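Local coordinates for hemolysin-related protein (Vibrio cholerae serotype O1, PDB 6MLT) that probably helps biofilms adhere to surfaces as a secreted, metal-binding matrix protein that carries a beta-propeller and a lectin-like beta-prism domain, at residues K14-W19 with V554-S559. Residues are numbered along the deposited sequence; the frame is centred on the assembly and turned at random.
Sequences KLKWSW and VFVYES
Lys16 and Trp17 both donate their backbone N-H to Val556 O, the signature of a classic beta bulge in the antiparallel pairing of 14-19 with 554-559. The two bonds are unequal: Lys16 N lies 2.7 Å from Val556 O and Trp17 N 3.2 Å from it, each donor tilted out of the carbonyl plane. On either side of the bulge pairing is regular, with reciprocal bonds joining Lys14 to Glu558 and Trp19 to Val554.

Trp17 and Val556 pack on the face they share with Val554 and Trp19, Ser18 and Phe555 on the other. Val556 CG2 sits 3.5 Å from the centroid of the Trp17 six-membered ring, 13° off its normal, a CH-pi contact over the ring face. Chi1 of 56° sets Trp17 CG between the backbone N and the carbonyl carbon; NE1 bonds to Gly78 O. Leu15, whose side chain diverges from that of Tyr557, still reaches that ring with CD1, 3.9 Å from its centroid, and meets Phe555 at the ring edge. Ser18 CB approaches Phe555 CD2 at 3.5 Å.

One water donates to Leu15 O and to Glu558 OE2, 2.8 Å from the latter. Lys14 and Glu558 pack chain against chain, CE 3.7 Å from CD, while Lys14 NZ stays 4.8 Å from Glu558 OE1. Lys16 instead reaches Glu530 in a salt bridge.

Strand 14-19 thus adds the N-terminal edge to a sheet whose other three strands come from near the C-terminus, the closure expected of a propeller blade. Backbone bonds flanking the bulge fix the register of the chain's first and last strands, and Val556 against Trp17 adds an apolar grip on one face.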
ATOM      1  N   LYS A  14      -1.294 -21.872 -17.543  1.00 22.26           N
ATOM      2  CA  LYS A  14      -1.944 -22.234 -18.794  1.00 23.00           C
ATOM      3  C   LYS A  14      -2.822 -21.067 -19.213  1.00 22.30           C
ATOM      4  O   LYS A  14      -3.296 -20.298 -18.370  1.00 22.09           O
ATOM      5  CB  LYS A  14      -2.778 -23.516 -18.666  1.00 24.61           C
ATOM      6  CG  LYS A  14      -4.028 -23.384 -17.800  1.00 30.21           C
ATOM      7  CD  LYS A  14      -4.756 -24.714 -17.667  1.00 38.24           C
ATOM      8  CE  LYS A  14      -6.021 -24.575 -16.838  1.00 41.90           C
ATOM      9  NZ  LYS A  14      -6.668 -25.898 -16.584  1.00 44.79           N
ATOM     10  N   LEU A  15      -3.038 -20.944 -20.520  1.00 21.14           N
ATOM     11  CA  LEU A  15      -3.809 -19.828 -21.042  1.00 20.23           C
ATOM     12  C   LEU A  15      -5.275 -19.985 -20.667  1.00 21.87           C
ATOM     13  O   LEU A  15      -5.873 -21.047 -20.869  1.00 23.52           O
ATOM     14  CB  LEU A  15      -3.662 -19.737 -22.560  1.00 21.91           C
ATOM     15  CG  LEU A  15      -4.250 -18.474 -23.197  1.00 23.36           C
ATOM     16  CD1 LEU A  15      -3.351 -17.280 -22.936  1.00 22.70           C
ATOM     17  CD2 LEU A  15      -4.463 -18.670 -24.700  1.00 27.27           C
ATOM     18  N   LYS A  16      -5.851 -18.921 -20.111  1.00 20.91           N
ATOM     19  CA  LYS A  16      -7.282 -18.866 -19.845  1.00 19.28           C
ATOM     20  C   LYS A  16      -8.046 -18.352 -21.059  1.00 20.33           C
ATOM     21  O   LYS A  16      -8.988 -19.004 -21.522  1.00 20.58           O
ATOM     22  CB  LYS A  16      -7.548 -17.978 -18.629  1.00 23.36           C
ATOM     23  CG  LYS A  16      -9.011 -17.866 -18.234  1.00 27.39           C
ATOM     24  CD  LYS A  16      -9.143 -17.055 -16.953  1.00 34.87           C
ATOM     25  CE  LYS A  16     -10.578 -16.945 -16.482  1.00 43.68           C
ATOM     26  NZ  LYS A  16     -10.635 -16.421 -15.091  1.00 47.00           N
ATOM     27  N   TRP A  17      -7.666 -17.182 -21.569  1.00 20.54           N
ATOM     28  CA  TRP A  17      -8.143 -16.715 -22.865  1.00 22.38           C
ATOM     29  C   TRP A  17      -7.174 -15.663 -23.384  1.00 21.81           C
ATOM     30  O   TRP A  17      -6.310 -15.171 -22.656  1.00 19.11           O
ATOM     31  CB  TRP A  17      -9.574 -16.153 -22.802  1.00 21.99           C
ATOM     32  CG  TRP A  17      -9.859 -15.024 -21.808  1.00 19.92           C
ATOM     33  CD1 TRP A  17     -10.537 -15.138 -20.629  1.00 19.95           C
ATOM     34  CD2 TRP A  17      -9.527 -13.627 -21.939  1.00 20.28           C
ATOM     35  NE1 TRP A  17     -10.637 -13.915 -20.015  1.00 21.48           N
ATOM     36  CE2 TRP A  17     -10.024 -12.970 -20.792  1.00 19.84           C
ATOM     37  CE3 TRP A  17      -8.853 -12.875 -22.905  1.00 22.70           C
ATOM     38  CZ2 TRP A  17      -9.877 -11.593 -20.591  1.00 21.25           C
ATOM     39  CZ3 TRP A  17      -8.700 -11.508 -22.703  1.00 22.78           C
ATOM     40  CH2 TRP A  17      -9.207 -10.883 -21.553  1.00 23.23           C
ATOM     41  N   SER A  18      -7.330 -15.326 -24.665  1.00 21.10           N
ATOM     42  CA  SER A  18      -6.563 -14.250 -25.272  1.00 19.03           C
ATOM     43  C   SER A  18      -7.466 -13.469 -26.213  1.00 20.74           C
ATOM     44  O   SER A  18      -8.461 -13.994 -26.726  1.00 21.54           O
ATOM     45  CB  SER A  18      -5.332 -14.776 -26.032  1.00 21.23           C
ATOM     46  OG  SER A  18      -5.709 -15.524 -27.168  1.00 20.46           O
ATOM     47  N   TRP A  19      -7.118 -12.203 -26.405  1.00 18.16           N
ATOM     48  CA  TRP A  19      -7.767 -11.328 -27.370  1.00 19.69           C
ATOM     49  C   TRP A  19      -6.688 -10.771 -28.283  1.00 20.18           C
ATOM     50  O   TRP A  19      -5.666 -10.270 -27.803  1.00 19.47           O
ATOM     51  CB  TRP A  19      -8.522 -10.190 -26.668  1.00 19.38           C
ATOM     52  CG  TRP A  19      -9.170  -9.221 -27.603  1.00 18.92           C
ATOM     53  CD1 TRP A  19     -10.477  -9.212 -28.003  1.00 20.98           C
ATOM     54  CD2 TRP A  19      -8.541  -8.121 -28.273  1.00 21.40           C
ATOM     55  NE1 TRP A  19     -10.696  -8.180 -28.879  1.00 21.60           N
ATOM     56  CE2 TRP A  19      -9.525  -7.493 -29.057  1.00 21.48           C
ATOM     57  CE3 TRP A  19      -7.241  -7.605 -28.280  1.00 22.06           C
ATOM     58  CZ2 TRP A  19      -9.251  -6.379 -29.848  1.00 23.56           C
ATOM     59  CZ3 TRP A  19      -6.969  -6.504 -29.069  1.00 21.96           C
ATOM     60  CH2 TRP A  19      -7.970  -5.901 -29.841  1.00 24.98           C
ATOM     61  N   VAL A 554      -4.177  -9.064 -25.646  1.00 19.33           N
ATOM     62  CA  VAL A 554      -4.324  -9.286 -24.208  1.00 18.90           C
ATOM     63  C   VAL A 554      -4.334 -10.787 -23.971  1.00 19.08           C
ATOM     64  O   VAL A 554      -5.093 -11.515 -24.623  1.00 20.00           O
ATOM     65  CB  VAL A 554      -5.609  -8.640 -23.654  1.00 19.61           C
ATOM     66  CG1 VAL A 554      -5.731  -8.886 -22.148  1.00 19.48           C
ATOM     67  CG2 VAL A 554      -5.630  -7.146 -23.951  1.00 20.66           C
ATOM     68  N   PHE A 555      -3.517 -11.236 -23.029  1.00 20.04           N
ATOM     69  CA  PHE A 555      -3.354 -12.653 -22.743  1.00 20.84           C
ATOM     70  C   PHE A 555      -3.556 -12.869 -21.253  1.00 20.74           C
ATOM     71  O   PHE A 555      -2.937 -12.186 -20.431  1.00 18.40           O
ATOM     72  CB  PHE A 555      -1.979 -13.144 -23.216  1.00 22.15           C
ATOM     73  CG  PHE A 555      -1.845 -13.127 -24.710  1.00 22.53           C
ATOM     74  CD1 PHE A 555      -1.687 -11.931 -25.386  1.00 27.72           C
ATOM     75  CD2 PHE A 555      -1.948 -14.293 -25.442  1.00 20.41           C
ATOM     76  CE1 PHE A 555      -1.609 -11.905 -26.769  1.00 28.66           C
ATOM     77  CE2 PHE A 555      -1.872 -14.269 -26.821  1.00 23.14           C
ATOM     78  CZ  PHE A 555      -1.701 -13.075 -27.480  1.00 25.25           C
ATOM     79  N   VAL A 556      -4.451 -13.792 -20.919  1.00 19.49           N
ATOM     80  CA  VAL A 556      -4.852 -14.049 -19.545  1.00 17.41           C
ATOM     81  C   VAL A 556      -4.546 -15.504 -19.230  1.00 17.94           C
ATOM     82  O   VAL A 556      -4.957 -16.402 -19.970  1.00 19.85           O
ATOM     83  CB  VAL A 556      -6.342 -13.733 -19.324  1.00 17.72           C
ATOM     84  CG1 VAL A 556      -6.762 -14.043 -17.889  1.00 19.31           C
ATOM     85  CG2 VAL A 556      -6.613 -12.267 -19.654  1.00 19.69           C
ATOM     86  N   TYR A 557      -3.842 -15.727 -18.123  1.00 17.15           N
ATOM     87  CA  TYR A 557      -3.393 -17.043 -17.713  1.00 17.61           C
ATOM     88  C   TYR A 557      -3.980 -17.389 -16.355  1.00 19.35           C
ATOM     89  O   TYR A 557      -4.423 -16.518 -15.605  1.00 19.64           O
ATOM     90  CB  TYR A 557      -1.863 -17.098 -17.648  1.00 17.42           C
ATOM     91  CG  TYR A 557      -1.214 -16.858 -18.994  1.00 20.85           C
ATOM     92  CD1 TYR A 557      -0.982 -15.568 -19.463  1.00 21.76           C
ATOM     93  CD2 TYR A 557      -0.867 -17.924 -19.811  1.00 20.84           C
ATOM     94  CE1 TYR A 557      -0.397 -15.354 -20.700  1.00 21.29           C
ATOM     95  CE2 TYR A 557      -0.289 -17.721 -21.039  1.00 21.73           C
ATOM     96  CZ  TYR A 557      -0.053 -16.439 -21.482  1.00 22.02           C
ATOM     97  OH  TYR A 557       0.521 -16.253 -22.722  1.00 23.97           O
ATOM     98  N   GLU A 558      -3.954 -18.679 -16.046  1.00 21.33           N
ATOM     99  CA  GLU A 558      -4.393 -19.190 -14.759  1.00 22.06           C
ATOM    100  C   GLU A 558      -3.442 -20.296 -14.329  1.00 22.38           C
ATOM    101  O   GLU A 558      -2.650 -20.810 -15.124  1.00 19.15           O
ATOM    102  CB  GLU A 558      -5.835 -19.701 -14.831  1.00 23.01           C
ATOM    103  CG  GLU A 558      -6.051 -20.791 -15.864  1.00 30.16           C
ATOM    104  CD  GLU A 558      -7.481 -21.284 -15.889  1.00 39.98           C
ATOM    105  OE1 GLU A 558      -7.995 -21.656 -14.815  1.00 45.75           O
ATOM    106  OE2 GLU A 558      -8.092 -21.290 -16.976  1.00 42.63           O
ATOM    107  N   SER A 559      -3.527 -20.663 -13.055  1.00 21.77           N
ATOM    108  CA  SER A 559      -2.718 -21.758 -12.540  1.00 21.89           C
ATOM    109  C   SER A 559      -3.034 -23.044 -13.291  1.00 22.28           C
ATOM    110  O   SER A 559      -4.198 -23.403 -13.470  1.00 21.63           O
ATOM    111  CB  SER A 559      -2.973 -21.951 -11.046  1.00 22.18           C
ATOM    112  OG  SER A 559      -2.232 -23.060 -10.570  1.00 24.13           O
TER
HETATM  113  O   HOH W   1      -7.751 -22.640 -19.378  1.00 39.08           O